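Local structure of oxidoreductase (Thermotoga maritima, 1ZH8) at residues K18-I23 with L82-D87; F45-V50 with K63-P68; W168-G173 with G246-S251; G212-I217 with V334-L339. The protein binds NADP through a Rossmann-type domain and probably catalyses the NADP-dependent oxidation or reduction of a CH-OH group, as in GFO/IDH/MocA family oxidoreductases. One frame throughout, in Å; residues are numbered along the deposited sequence.

Contact 1 (K18-I23 with L82-D87); sequences KIRLGI and LVDAVD
The Arg20 guanidinium lies with one face over the Leu82-Val83 peptide and presents its edge to Asp84, at the start of two parallel central strands of the Rossmann fold, 19-24 and 85-88. The grip is side-on: NH2 of Arg20 reaches OD1 of Asp84 at 3.0 Å in a salt bridge, while NE holds OD2. Both carboxylate oxygens lie near the guanidinium plane, but both nitrogens come from above the carboxylate plane, the two planes being 56° apart. OD2 also accepts the backbone N of Arg20 on its anti lone pair. A bend at chi3 (-48°) turns the arginine back over 82-83, where NH1 has a further partner in Gly81 O. A leucine in place of Arg20 would probably leave the Asp84 carboxylate held by one backbone N-H, its charge without a mate. Beyond this pair the strands run in parallel register, Leu21 beside Ala85 and Ile23 beside Asp87. At Gly22 a side chain would be pressed against Val83 CG1, which sits 3.7 Å from Gly22 N. Asp87, whose OD2 bonds to His34, has its side chain about 8 Å from the bound NADP; its backbone N donates to Gly22 O at 2.7 Å.

Contact 2 (F45-V50 with K63-P68); sequences FEITAV and KMVGNP
With chi1 of Ile47 at -63°, CG1 stands beside the backbone N and CG2 opposite it; CG1 of Val65 is likewise opposite its own N (chi1 173°), and Ile47 CG2 and Val65 CG1 are thus brought together between strand 45-51 and the end of helix 55-65. The Val65 methyl CG1 fits against the branch point of the isoleucine, 3.8 Å from Ile47 CB and just as near to CG2, the two side chains meeting at a slant. Pro68 packs next to them. Its ring lies alongside Ile47, both pointing the same way, and Pro68 CB rests on the strand backbone, 3.6 Å from Thr48 C. Farther along the strand, Val50 directs CG2 at the other part of the ring, 4.0 Å from Pro68 CG. The proline thus packs along the strand from Ile47 to Val50, and the meeting of the two segments is wholly one of van der Waals contact.

The chain reaches this position by a sharp turn. Gly66, the first residue beyond the helix, has a positive phi of 141°, and at its backbone angles a CB would collide with the preceding carbonyl O. Leu35 of helix 28-39 also packs on Val65, and Ala62 on Pro68. Thr48 faces the other way, its OG1 bonded to Leu82 O. Helix 55-65 is thereby seated against the strand it follows, just before strand 69-71 joins the sheet beside 45-51: the right-handed beta-alpha-beta crossover from which Rossmann dinucleotide-binding domains are built.

Contact 3 (W168-G173 with G246-S251); sequences WQIWVG and GNYTIS
Ile170 and Ile250 form the apolar centre of this pairing, in which strands 163-171 and 245-251 run parallel within the large mixed sheet of the GFO/IDH/MocA C-terminal domain. CD1 of Ile250 reaches across to CG2 of Ile170 at 3.6 Å, while its CG1, placed opposite the backbone N (chi1 -176°), comes close to Ile170 O. The other arm of Ile170 carries CD1 to two rings: it meets the edge of Tyr248, 4.0 Å from CE1, and sits above one face of Trp168 toward the rim. Shortening Ile170 to an alanine is likely to open a gap between these rings and take from Ile250 CD1 its contact with CG2. Farther along, CG2 of Val172 touches Ile250 CD1 as well. His203 of helix 195-211 covers this side, bonding to Tyr248 OH. On the reverse side are Gln169, Thr249, Trp171 and Ser251, with the second subunit packing against the first three, its Phe165 on Thr249; Thr249 OG1 bonds to Ser235 OG. Trp171 bends back to Ser251, whose CB is 3.5 Å from CE3. Five backbone bonds join the strands, from Trp168 N to Asn247 O at one end to Val172 N on Ser251 O, at 3.0 Å, at the other.

Contact 4 (G212-I217 with V334-L339); sequences GEIEWI and VFVSSL
Phe335 packs on Trp216 where the short strand 334-335 pairs antiparallel with 214-222 at the margin of the sheet. CB of Trp216 lies over one face of the phenyl ring, 4.0 Å from Phe335 CD1; with CG between backbone N and carbonyl carbon (chi1 64°), the indole leads away and turns an edge toward that face in an offset edge-to-face pair, planes at 64°. OE2 of Glu215 comes in at the same ring's rim, 3.7 Å from Phe335 CE1. On the other face of the sheet Ile217 lies alongside Val334, its CD1 3.8 Å from Val334 CB, and crosses Val336 almost at a right angle.

Behind them, Ile217 and Val334 form a hydrogen-bonded pair, Val334 N reaching Ile217 O at 2.7 Å. Val336 N donates to Glu215 O from above the carbonyl plane. A water also donates to Glu215 O and accepts from Ser337 N, tying the strand to the 3-10 turn 336-339. That turn is fastened by Phe335 O, which accepts from both N and OG of Ser338.

Trp216 NE1 bonds to Glu239 on strand 233-240, and Lys333 makes a cation-pi contact with the indole. Helix 313-329 covers the opposite face, with Phe322 on Ile214 and Ala325 on Ile217.

Overall arrangement
From the N terminus, strand 19-24 opens the Rossmann domain and contact 1 closes its first long loop when strand 85-88 settles beside it. Contact 2 is nested inside that loop, and the two touch through the shared sheet: Leu21 N lies 2.7 Å from Glu46 O, a probable hydrogen bond. Contacts 3 and 4 follow in series in the C-terminal half, about 36 to 42 Å from the first two, centre to centre. Their segments alternate along the chain, so these loops cross; both belong to the mixed sheet, their centres about 19 Å apart. Contact 3 joins strands well inside that sheet, whereas contact 4 brings the chain's last strand to its margin.

Contact 1 (K18-I23 with L82-D87)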
loop_
_atom_site.group_PDB
_atom_site.type_symbol
_atom_site.label_atom_id
_atom_site.label_comp_id
_atom_site.label_asym_id
_atom_site.label_seq_id
_atom_site.Cartn_x
_atom_site.Cartn_y
_atom_site.Cartn_z
ATOM N N LYS A 18 -12.684 7.869 45.699
ATOM C CA LYS A 18 -11.695 7.166 44.889
ATOM C C LYS A 18 -12.146 5.765 44.494
ATOM O O LYS A 18 -12.920 5.116 45.206
ATOM C CB LYS A 18 -10.355 7.080 45.628
ATOM C CG LYS A 18 -9.697 8.424 45.930
ATOM C CD LYS A 18 -8.304 8.196 46.504
ATOM C CE LYS A 18 -7.693 9.478 47.037
ATOM N NZ LYS A 18 -6.251 9.232 47.294
ATOM N N ILE A 19 -11.652 5.313 43.345
ATOM C CA ILE A 19 -11.823 3.937 42.917
ATOM C C ILE A 19 -10.702 3.104 43.524
ATOM O O ILE A 19 -9.527 3.335 43.222
ATOM C CB ILE A 19 -11.804 3.832 41.386
ATOM C CG1 ILE A 19 -13.025 4.547 40.784
ATOM C CG2 ILE A 19 -11.766 2.376 40.920
ATOM C CD1 ILE A 19 -13.081 4.490 39.222
ATOM N N ARG A 20 -11.064 2.157 44.390
ATOM C CA ARG A 20 -10.110 1.206 44.973
ATOM C C ARG A 20 -9.780 0.167 43.921
ATOM O O ARG A 20 -10.665 -0.535 43.424
ATOM C CB ARG A 20 -10.674 0.553 46.237
ATOM C CG ARG A 20 -10.926 1.539 47.402
ATOM C CD ARG A 20 -11.690 0.869 48.544
ATOM N NE ARG A 20 -12.854 0.133 48.043
ATOM C CZ ARG A 20 -13.362 -0.976 48.580
ATOM N NH1 ARG A 20 -12.834 -1.535 49.673
ATOM N NH2 ARG A 20 -14.416 -1.535 48.007
ATOM N N LEU A 21 -8.507 0.095 43.563
ATOM C CA LEU A 21 -8.098 -0.617 42.370
ATOM C C LEU A 21 -7.113 -1.716 42.698
ATOM O O LEU A 21 -6.179 -1.495 43.466
ATOM C CB LEU A 21 -7.444 0.370 41.415
ATOM C CG LEU A 21 -7.101 -0.053 39.998
ATOM C CD1 LEU A 21 -8.368 -0.266 39.185
ATOM C CD2 LEU A 21 -6.255 1.031 39.358
ATOM N N GLY A 22 -7.323 -2.893 42.112
ATOM C CA GLY A 22 -6.409 -4.027 42.248
ATOM C C GLY A 22 -5.645 -4.232 40.954
ATOM O O GLY A 22 -6.239 -4.256 39.862
ATOM N N ILE A 23 -4.322 -4.336 41.064
ATOM C CA ILE A 23 -3.466 -4.580 39.906
ATOM C C ILE A 23 -3.248 -6.078 39.751
ATOM O O ILE A 23 -2.857 -6.740 40.705
ATOM C CB ILE A 23 -2.113 -3.889 40.065
ATOM C CG1 ILE A 23 -2.289 -2.407 40.472
ATOM C CG2 ILE A 23 -1.271 -4.074 38.812
ATOM C CD1 ILE A 23 -3.031 -1.495 39.489
ATOM N N LEU A 82 -11.390 -5.566 49.149
ATOM C CA LEU A 82 -10.509 -4.385 49.115
ATOM C C LEU A 82 -10.596 -3.521 47.862
ATOM O O LEU A 82 -9.984 -2.459 47.820
ATOM C CB LEU A 82 -9.048 -4.780 49.356
ATOM C CG LEU A 82 -8.780 -5.366 50.745
ATOM C CD1 LEU A 82 -7.405 -6.010 50.740
ATOM C CD2 LEU A 82 -8.919 -4.295 51.848
ATOM N N VAL A 83 -11.359 -3.968 46.859
ATOM C CA VAL A 83 -11.359 -3.344 45.537
ATOM C C VAL A 83 -12.752 -3.043 44.927
ATOM O O VAL A 83 -13.697 -3.794 45.075
ATOM C CB VAL A 83 -10.564 -4.214 44.541
ATOM C CG1 VAL A 83 -9.126 -4.391 45.008
ATOM C CG2 VAL A 83 -11.249 -5.578 44.370
ATOM N N ASP A 84 -12.840 -1.930 44.218
ATOM C CA ASP A 84 -14.022 -1.558 43.442
ATOM C C ASP A 84 -13.838 -2.000 41.992
ATOM O O ASP A 84 -14.819 -2.231 41.267
ATOM C CB ASP A 84 -14.196 -0.038 43.501
ATOM C CG ASP A 84 -14.446 0.466 44.925
ATOM O OD1 ASP A 84 -15.384 -0.045 45.576
ATOM O OD2 ASP A 84 -13.707 1.358 45.399
ATOM N N ALA A 85 -12.574 -2.110 41.578
ATOM C CA ALA A 85 -12.238 -2.510 40.225
ATOM C C ALA A 85 -10.864 -3.145 40.194
ATOM O O ALA A 85 -10.067 -3.010 41.133
ATOM C CB ALA A 85 -12.288 -1.296 39.264
ATOM N N VAL A 86 -10.594 -3.841 39.104
ATOM C CA VAL A 86 -9.308 -4.458 38.907
ATOM C C VAL A 86 -8.742 -4.049 37.545
ATOM O O VAL A 86 -9.482 -3.741 36.596
ATOM C CB VAL A 86 -9.370 -6.006 39.081
ATOM C CG1 VAL A 86 -9.774 -6.388 40.532
ATOM C CG2 VAL A 86 -10.331 -6.658 38.073
ATOM N N ASP A 87 -7.421 -3.987 37.483
ATOM C CA ASP A 87 -6.720 -3.659 36.263
ATOM C C ASP A 87 -5.954 -4.892 35.795
ATOM O O ASP A 87 -5.056 -5.371 36.488
ATOM C CB ASP A 87 -5.779 -2.486 36.545
ATOM C CG ASP A 87 -4.973 -2.060 35.330
ATOM O OD1 ASP A 87 -5.399 -2.369 34.186
ATOM O OD2 ASP A 87 -3.913 -1.403 35.530
#

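Contact 2 (F45-V50 with K63-P68)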
loop_
_atom_site.group_PDB
_atom_site.type_symbol
_atom_site.label_atom_id
_atom_site.label_comp_id
_atom_site.label_asym_id
_atom_site.label_seq_id
_atom_site.Cartn_x
_atom_site.Cartn_y
_atom_site.Cartn_z
ATOM N N PHE A 45 -7.738 7.352 42.009
ATOM C CA PHE A 45 -7.469 5.935 42.226
ATOM C C PHE A 45 -6.625 5.697 43.464
ATOM O O PHE A 45 -5.702 6.465 43.757
ATOM C CB PHE A 45 -6.751 5.339 41.009
ATOM C CG PHE A 45 -7.570 5.365 39.762
ATOM C CD1 PHE A 45 -8.520 4.380 39.524
ATOM C CD2 PHE A 45 -7.423 6.393 38.840
ATOM C CE1 PHE A 45 -9.299 4.408 38.387
ATOM C CE2 PHE A 45 -8.188 6.426 37.676
ATOM C CZ PHE A 45 -9.128 5.444 37.448
ATOM N N GLU A 46 -6.951 4.628 44.179
ATOM C CA GLU A 46 -6.061 4.100 45.183
ATOM C C GLU A 46 -5.792 2.626 44.891
ATOM O O GLU A 46 -6.728 1.818 44.720
ATOM C CB GLU A 46 -6.640 4.261 46.588
ATOM C CG GLU A 46 -5.593 4.038 47.701
ATOM C CD GLU A 46 -6.206 3.796 49.074
ATOM O OE1 GLU A 46 -7.421 3.513 49.163
ATOM O OE2 GLU A 46 -5.465 3.885 50.074
ATOM N N ILE A 47 -4.511 2.276 44.829
ATOM C CA ILE A 47 -4.132 0.879 44.654
ATOM C C ILE A 47 -4.070 0.216 46.012
ATOM O O ILE A 47 -3.223 0.529 46.835
ATOM C CB ILE A 47 -2.830 0.741 43.898
ATOM C CG1 ILE A 47 -3.017 1.322 42.482
ATOM C CG2 ILE A 47 -2.374 -0.727 43.897
ATOM C CD1 ILE A 47 -1.739 1.625 41.752
ATOM N N THR A 48 -5.009 -0.686 46.235
ATOM C CA THR A 48 -5.200 -1.315 47.516
ATOM C C THR A 48 -4.807 -2.793 47.503
ATOM O O THR A 48 -4.642 -3.389 48.573
ATOM C CB THR A 48 -6.667 -1.244 47.909
ATOM O OG1 THR A 48 -7.467 -1.766 46.834
ATOM C CG2 THR A 48 -7.067 0.190 48.183
ATOM N N ALA A 49 -4.674 -3.389 46.306
ATOM C CA ALA A 49 -4.331 -4.811 46.193
ATOM C C ALA A 49 -3.562 -5.135 44.934
ATOM O O ALA A 49 -3.667 -4.442 43.929
ATOM C CB ALA A 49 -5.577 -5.701 46.300
ATOM N N VAL A 50 -2.818 -6.231 44.991
ATOM C CA VAL A 50 -1.845 -6.575 43.971
ATOM C C VAL A 50 -1.685 -8.094 43.978
ATOM O O VAL A 50 -1.755 -8.739 45.039
ATOM C CB VAL A 50 -0.499 -5.832 44.263
ATOM C CG1 VAL A 50 0.695 -6.627 43.851
ATOM C CG2 VAL A 50 -0.485 -4.464 43.592
ATOM N N LYS A 63 6.078 -2.429 46.434
ATOM C CA LYS A 63 6.979 -1.406 46.989
ATOM C C LYS A 63 6.968 -0.121 46.166
ATOM O O LYS A 63 6.975 0.975 46.732
ATOM C CB LYS A 63 8.419 -1.919 47.169
ATOM C CG LYS A 63 8.619 -2.767 48.418
ATOM C CD LYS A 63 10.090 -2.855 48.807
HETATM N N MSE A 64 6.954 -0.256 44.839
HETATM C CA MSE A 64 6.820 0.898 43.959
HETATM C C MSE A 64 5.532 1.693 44.264
HETATM O O MSE A 64 5.528 2.916 44.178
HETATM C CB MSE A 64 6.875 0.466 42.488
HETATM C CG MSE A 64 8.181 -0.247 42.067
HETATM SE SE MSE A 64 8.158 -1.036 40.210
HETATM C CE MSE A 64 8.946 0.531 39.171
ATOM N N VAL A 65 4.461 0.993 44.644
ATOM C CA VAL A 65 3.143 1.587 44.928
ATOM C C VAL A 65 3.052 2.266 46.283
ATOM O O VAL A 65 2.461 3.340 46.409
ATOM C CB VAL A 65 2.021 0.516 44.863
ATOM C CG1 VAL A 65 0.662 1.089 45.333
ATOM C CG2 VAL A 65 1.916 -0.043 43.460
ATOM N N GLY A 66 3.619 1.615 47.295
ATOM C CA GLY A 66 3.538 2.046 48.689
ATOM C C GLY A 66 3.372 0.822 49.585
ATOM O O GLY A 66 4.357 0.243 50.060
ATOM N N ASN A 67 2.124 0.416 49.800
ATOM C CA ASN A 67 1.816 -0.676 50.706
ATOM C C ASN A 67 0.467 -1.364 50.422
ATOM O O ASN A 67 -0.366 -1.507 51.317
ATOM C CB ASN A 67 1.837 -0.170 52.145
ATOM C CG ASN A 67 1.919 -1.305 53.154
ATOM O OD1 ASN A 67 2.494 -2.360 52.879
ATOM N ND2 ASN A 67 1.334 -1.093 54.327
ATOM N N PRO A 68 0.232 -1.779 49.170
ATOM C CA PRO A 68 -1.037 -2.461 48.978
ATOM C C PRO A 68 -0.937 -3.882 49.524
ATOM O O PRO A 68 0.169 -4.402 49.684
ATOM C CB PRO A 68 -1.178 -2.485 47.462
ATOM C CG PRO A 68 0.230 -2.547 46.987
ATOM C CD PRO A 68 1.008 -1.696 47.923
#

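Contact 3 (W168-G173 with G246-S251)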
loop_
_atom_site.group_PDB
_atom_site.type_symbol
_atom_site.label_atom_id
_atom_site.label_comp_id
_atom_site.label_asym_id
_atom_site.label_seq_id
_atom_site.Cartn_x
_atom_site.Cartn_y
_atom_site.Cartn_z
ATOM N N TRP A 168 -0.512 3.940 5.867
ATOM C CA TRP A 168 0.245 3.898 7.094
ATOM C C TRP A 168 1.259 2.776 6.931
ATOM O O TRP A 168 0.891 1.607 6.757
ATOM C CB TRP A 168 -0.664 3.645 8.289
ATOM C CG TRP A 168 -0.120 4.061 9.630
ATOM C CD1 TRP A 168 1.145 4.496 9.908
ATOM C CD2 TRP A 168 -0.814 4.029 10.891
ATOM N NE1 TRP A 168 1.275 4.764 11.254
ATOM C CE2 TRP A 168 0.093 4.488 11.881
ATOM C CE3 TRP A 168 -2.110 3.658 11.279
ATOM C CZ2 TRP A 168 -0.261 4.618 13.228
ATOM C CZ3 TRP A 168 -2.467 3.781 12.625
ATOM C CH2 TRP A 168 -1.540 4.249 13.587
ATOM N N GLN A 169 2.535 3.147 6.954
ATOM C CA GLN A 169 3.628 2.187 6.878
ATOM C C GLN A 169 4.428 2.280 8.132
ATOM O O GLN A 169 4.942 3.351 8.451
ATOM C CB GLN A 169 4.570 2.521 5.730
ATOM C CG GLN A 169 3.912 2.484 4.424
ATOM C CD GLN A 169 4.906 2.388 3.335
ATOM O OE1 GLN A 169 5.977 1.783 3.505
ATOM N NE2 GLN A 169 4.580 2.989 2.191
ATOM N N ILE A 170 4.585 1.160 8.821
ATOM C CA ILE A 170 5.233 1.154 10.117
ATOM C C ILE A 170 6.381 0.154 10.108
ATOM O O ILE A 170 6.200 -0.998 9.731
ATOM C CB ILE A 170 4.215 0.814 11.227
ATOM C CG1 ILE A 170 3.027 1.777 11.152
ATOM C CG2 ILE A 170 4.880 0.806 12.625
ATOM C CD1 ILE A 170 1.855 1.331 11.952
ATOM N N TRP A 171 7.562 0.590 10.523
ATOM C CA TRP A 171 8.696 -0.318 10.562
ATOM C C TRP A 171 9.295 -0.321 11.954
ATOM O O TRP A 171 10.110 0.524 12.274
ATOM C CB TRP A 171 9.731 0.076 9.514
ATOM C CG TRP A 171 9.205 0.090 8.103
ATOM C CD1 TRP A 171 8.616 1.144 7.443
ATOM C CD2 TRP A 171 9.240 -0.993 7.168
ATOM N NE1 TRP A 171 8.281 0.774 6.163
ATOM C CE2 TRP A 171 8.653 -0.531 5.970
ATOM C CE3 TRP A 171 9.711 -2.310 7.229
ATOM C CZ2 TRP A 171 8.525 -1.343 4.843
ATOM C CZ3 TRP A 171 9.582 -3.119 6.110
ATOM C CH2 TRP A 171 8.993 -2.633 4.933
ATOM N N VAL A 172 8.879 -1.271 12.787
ATOM C CA VAL A 172 9.252 -1.259 14.213
ATOM C C VAL A 172 10.722 -1.615 14.508
ATOM O O VAL A 172 11.296 -1.114 15.479
ATOM C CB VAL A 172 8.260 -2.082 15.075
ATOM C CG1 VAL A 172 8.384 -1.708 16.544
ATOM C CG2 VAL A 172 6.814 -1.840 14.610
ATOM N N GLY A 173 11.336 -2.451 13.668
ATOM C CA GLY A 173 12.721 -2.887 13.860
ATOM C C GLY A 173 13.052 -3.481 15.230
ATOM O O GLY A 173 14.131 -3.215 15.788
ATOM N N GLY A 246 -7.625 2.413 1.895
ATOM C CA GLY A 246 -6.517 2.362 2.827
ATOM C C GLY A 246 -5.445 1.381 2.414
ATOM O O GLY A 246 -5.737 0.359 1.780
ATOM N N ASN A 247 -4.199 1.707 2.758
ATOM C CA ASN A 247 -3.074 0.765 2.730
ATOM C C ASN A 247 -2.438 0.748 4.107
ATOM O O ASN A 247 -2.068 1.785 4.647
ATOM C CB ASN A 247 -1.986 1.171 1.718
ATOM C CG ASN A 247 -2.390 0.951 0.264
ATOM O OD1 ASN A 247 -3.553 0.656 -0.052
ATOM N ND2 ASN A 247 -1.417 1.100 -0.641
ATOM N N TYR A 248 -2.276 -0.423 4.677
ATOM C CA TYR A 248 -1.640 -0.515 5.971
ATOM C C TYR A 248 -0.623 -1.629 5.853
ATOM O O TYR A 248 -1.009 -2.776 5.557
ATOM C CB TYR A 248 -2.683 -0.806 7.057
ATOM C CG TYR A 248 -2.139 -1.360 8.363
ATOM C CD1 TYR A 248 -1.349 -0.580 9.212
ATOM C CD2 TYR A 248 -2.455 -2.656 8.766
ATOM C CE1 TYR A 248 -0.871 -1.091 10.396
ATOM C CE2 TYR A 248 -1.994 -3.178 9.975
ATOM C CZ TYR A 248 -1.198 -2.393 10.781
ATOM O OH TYR A 248 -0.743 -2.905 11.977
ATOM N N THR A 249 0.658 -1.272 6.036
ATOM C CA THR A 249 1.790 -2.212 5.951
ATOM C C THR A 249 2.672 -2.070 7.197
ATOM O O THR A 249 3.004 -0.953 7.609
ATOM C CB THR A 249 2.651 -1.940 4.708
ATOM O OG1 THR A 249 1.876 -2.180 3.545
ATOM C CG2 THR A 249 3.849 -2.831 4.658
ATOM N N ILE A 250 3.043 -3.192 7.808
ATOM C CA ILE A 250 3.902 -3.145 8.981
ATOM C C ILE A 250 4.837 -4.332 9.032
ATOM O O ILE A 250 4.453 -5.448 8.679
ATOM C CB ILE A 250 3.090 -3.042 10.286
ATOM C CG1 ILE A 250 4.009 -2.880 11.519
ATOM C CG2 ILE A 250 2.159 -4.246 10.440
ATOM C CD1 ILE A 250 3.260 -2.398 12.778
ATOM N N SER A 251 6.070 -4.076 9.461
ATOM C CA SER A 251 7.027 -5.122 9.800
ATOM C C SER A 251 7.438 -4.889 11.226
ATOM O O SER A 251 7.903 -3.821 11.569
ATOM C CB SER A 251 8.262 -5.045 8.923
ATOM O OG SER A 251 9.217 -6.009 9.339
#

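Contact 4 (G212-I217 with V334-L339)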
loop_
_atom_site.group_PDB
_atom_site.type_symbol
_atom_site.label_atom_id
_atom_site.label_comp_id
_atom_site.label_asym_id
_atom_site.label_seq_id
_atom_site.Cartn_x
_atom_site.Cartn_y
_atom_site.Cartn_z
ATOM N N GLY A 212 -13.559 6.024 10.312
ATOM C CA GLY A 212 -14.770 5.213 10.516
ATOM C C GLY A 212 -14.528 3.733 10.218
ATOM O O GLY A 212 -13.371 3.295 10.100
ATOM N N GLU A 213 -15.612 2.978 10.072
ATOM C CA GLU A 213 -15.567 1.522 9.941
ATOM C C GLU A 213 -15.038 1.034 8.609
ATOM O O GLU A 213 -15.270 1.651 7.556
ATOM C CB GLU A 213 -16.967 0.924 10.132
ATOM C CG GLU A 213 -17.722 1.414 11.379
ATOM C CD GLU A 213 -17.104 0.987 12.709
ATOM O OE1 GLU A 213 -16.060 0.302 12.742
ATOM O OE2 GLU A 213 -17.676 1.349 13.747
ATOM N N ILE A 214 -14.364 -0.106 8.659
ATOM C CA ILE A 214 -13.810 -0.724 7.468
ATOM C C ILE A 214 -14.756 -1.795 6.920
ATOM O O ILE A 214 -15.261 -2.619 7.669
ATOM C CB ILE A 214 -12.407 -1.291 7.765
ATOM C CG1 ILE A 214 -11.473 -0.128 8.099
ATOM C CG2 ILE A 214 -11.866 -2.006 6.553
ATOM C CD1 ILE A 214 -10.419 -0.407 9.118
ATOM N N GLU A 215 -14.991 -1.772 5.609
ATOM C CA GLU A 215 -15.897 -2.730 4.954
ATOM C C GLU A 215 -15.227 -4.044 4.574
ATOM O O GLU A 215 -15.728 -5.117 4.889
ATOM C CB GLU A 215 -16.539 -2.115 3.720
ATOM C CG GLU A 215 -17.570 -3.039 3.062
ATOM C CD GLU A 215 -18.137 -2.496 1.762
ATOM O OE1 GLU A 215 -18.860 -1.489 1.821
ATOM O OE2 GLU A 215 -17.885 -3.089 0.687
ATOM N N TRP A 216 -14.111 -3.963 3.862
ATOM C CA TRP A 216 -13.425 -5.163 3.423
ATOM C C TRP A 216 -11.934 -4.918 3.414
ATOM O O TRP A 216 -11.489 -3.774 3.243
ATOM C CB TRP A 216 -13.915 -5.623 2.034
ATOM C CG TRP A 216 -13.629 -4.652 0.926
ATOM C CD1 TRP A 216 -14.499 -3.744 0.391
ATOM C CD2 TRP A 216 -12.389 -4.493 0.200
ATOM N NE1 TRP A 216 -13.884 -3.031 -0.620
ATOM C CE2 TRP A 216 -12.589 -3.465 -0.748
ATOM C CE3 TRP A 216 -11.135 -5.121 0.259
ATOM C CZ2 TRP A 216 -11.574 -3.042 -1.620
ATOM C CZ3 TRP A 216 -10.126 -4.692 -0.613
ATOM C CH2 TRP A 216 -10.358 -3.671 -1.535
ATOM N N ILE A 217 -11.182 -6.001 3.578
ATOM C CA ILE A 217 -9.737 -5.976 3.502
ATOM C C ILE A 217 -9.272 -7.100 2.615
ATOM O O ILE A 217 -9.996 -8.074 2.403
ATOM C CB ILE A 217 -9.095 -6.171 4.877
ATOM C CG1 ILE A 217 -9.518 -7.515 5.469
ATOM C CG2 ILE A 217 -9.542 -5.100 5.817
ATOM C CD1 ILE A 217 -8.687 -8.701 5.030
ATOM N N VAL A 334 -11.864 -10.072 2.314
ATOM C CA VAL A 334 -12.628 -10.465 3.480
ATOM C C VAL A 334 -13.486 -9.287 3.923
ATOM O O VAL A 334 -12.972 -8.203 4.165
ATOM C CB VAL A 334 -11.730 -10.887 4.652
ATOM C CG1 VAL A 334 -12.598 -11.292 5.866
ATOM C CG2 VAL A 334 -10.769 -12.011 4.235
ATOM N N PHE A 335 -14.793 -9.503 3.999
ATOM C CA PHE A 335 -15.714 -8.506 4.521
ATOM C C PHE A 335 -15.710 -8.615 6.048
ATOM O O PHE A 335 -16.129 -9.633 6.628
ATOM C CB PHE A 335 -17.117 -8.736 3.960
ATOM C CG PHE A 335 -17.252 -8.394 2.495
ATOM C CD1 PHE A 335 -17.584 -7.101 2.095
ATOM C CD2 PHE A 335 -17.052 -9.365 1.515
ATOM C CE1 PHE A 335 -17.718 -6.780 0.754
ATOM C CE2 PHE A 335 -17.174 -9.037 0.155
ATOM C CZ PHE A 335 -17.517 -7.730 -0.220
ATOM N N VAL A 336 -15.234 -7.555 6.691
ATOM C CA VAL A 336 -15.012 -7.546 8.133
ATOM C C VAL A 336 -16.256 -7.875 8.952
ATOM O O VAL A 336 -16.177 -8.628 9.913
ATOM C CB VAL A 336 -14.401 -6.211 8.604
ATOM C CG1 VAL A 336 -14.143 -6.257 10.106
ATOM C CG2 VAL A 336 -13.092 -5.952 7.870
ATOM N N SER A 337 -17.400 -7.319 8.572
ATOM C CA SER A 337 -18.667 -7.714 9.189
ATOM C C SER A 337 -18.856 -9.218 9.417
ATOM O O SER A 337 -19.410 -9.596 10.440
ATOM C CB SER A 337 -19.841 -7.202 8.379
ATOM O OG SER A 337 -20.070 -5.857 8.726
ATOM N N SER A 338 -18.405 -10.059 8.485
ATOM C CA SER A 338 -18.670 -11.505 8.542
ATOM C C SER A 338 -17.998 -12.179 9.732
ATOM O O SER A 338 -18.329 -13.312 10.070
ATOM C CB SER A 338 -18.257 -12.212 7.246
ATOM O OG SER A 338 -16.846 -12.236 7.102
ATOM N N LEU A 339 -17.060 -11.478 10.362
ATOM C CA LEU A 339 -16.382 -11.994 11.540
ATOM C C LEU A 339 -17.136 -11.601 12.791
ATOM O O LEU A 339 -16.976 -12.219 13.838
ATOM C CB LEU A 339 -14.948 -11.451 11.624
ATOM C CG LEU A 339 -13.805 -12.185 10.909
ATOM C CD1 LEU A 339 -13.920 -12.125 9.389
ATOM C CD2 LEU A 339 -12.468 -11.622 11.361
HETATM O O HOH W 1 -17.937 -5.711 6.327
#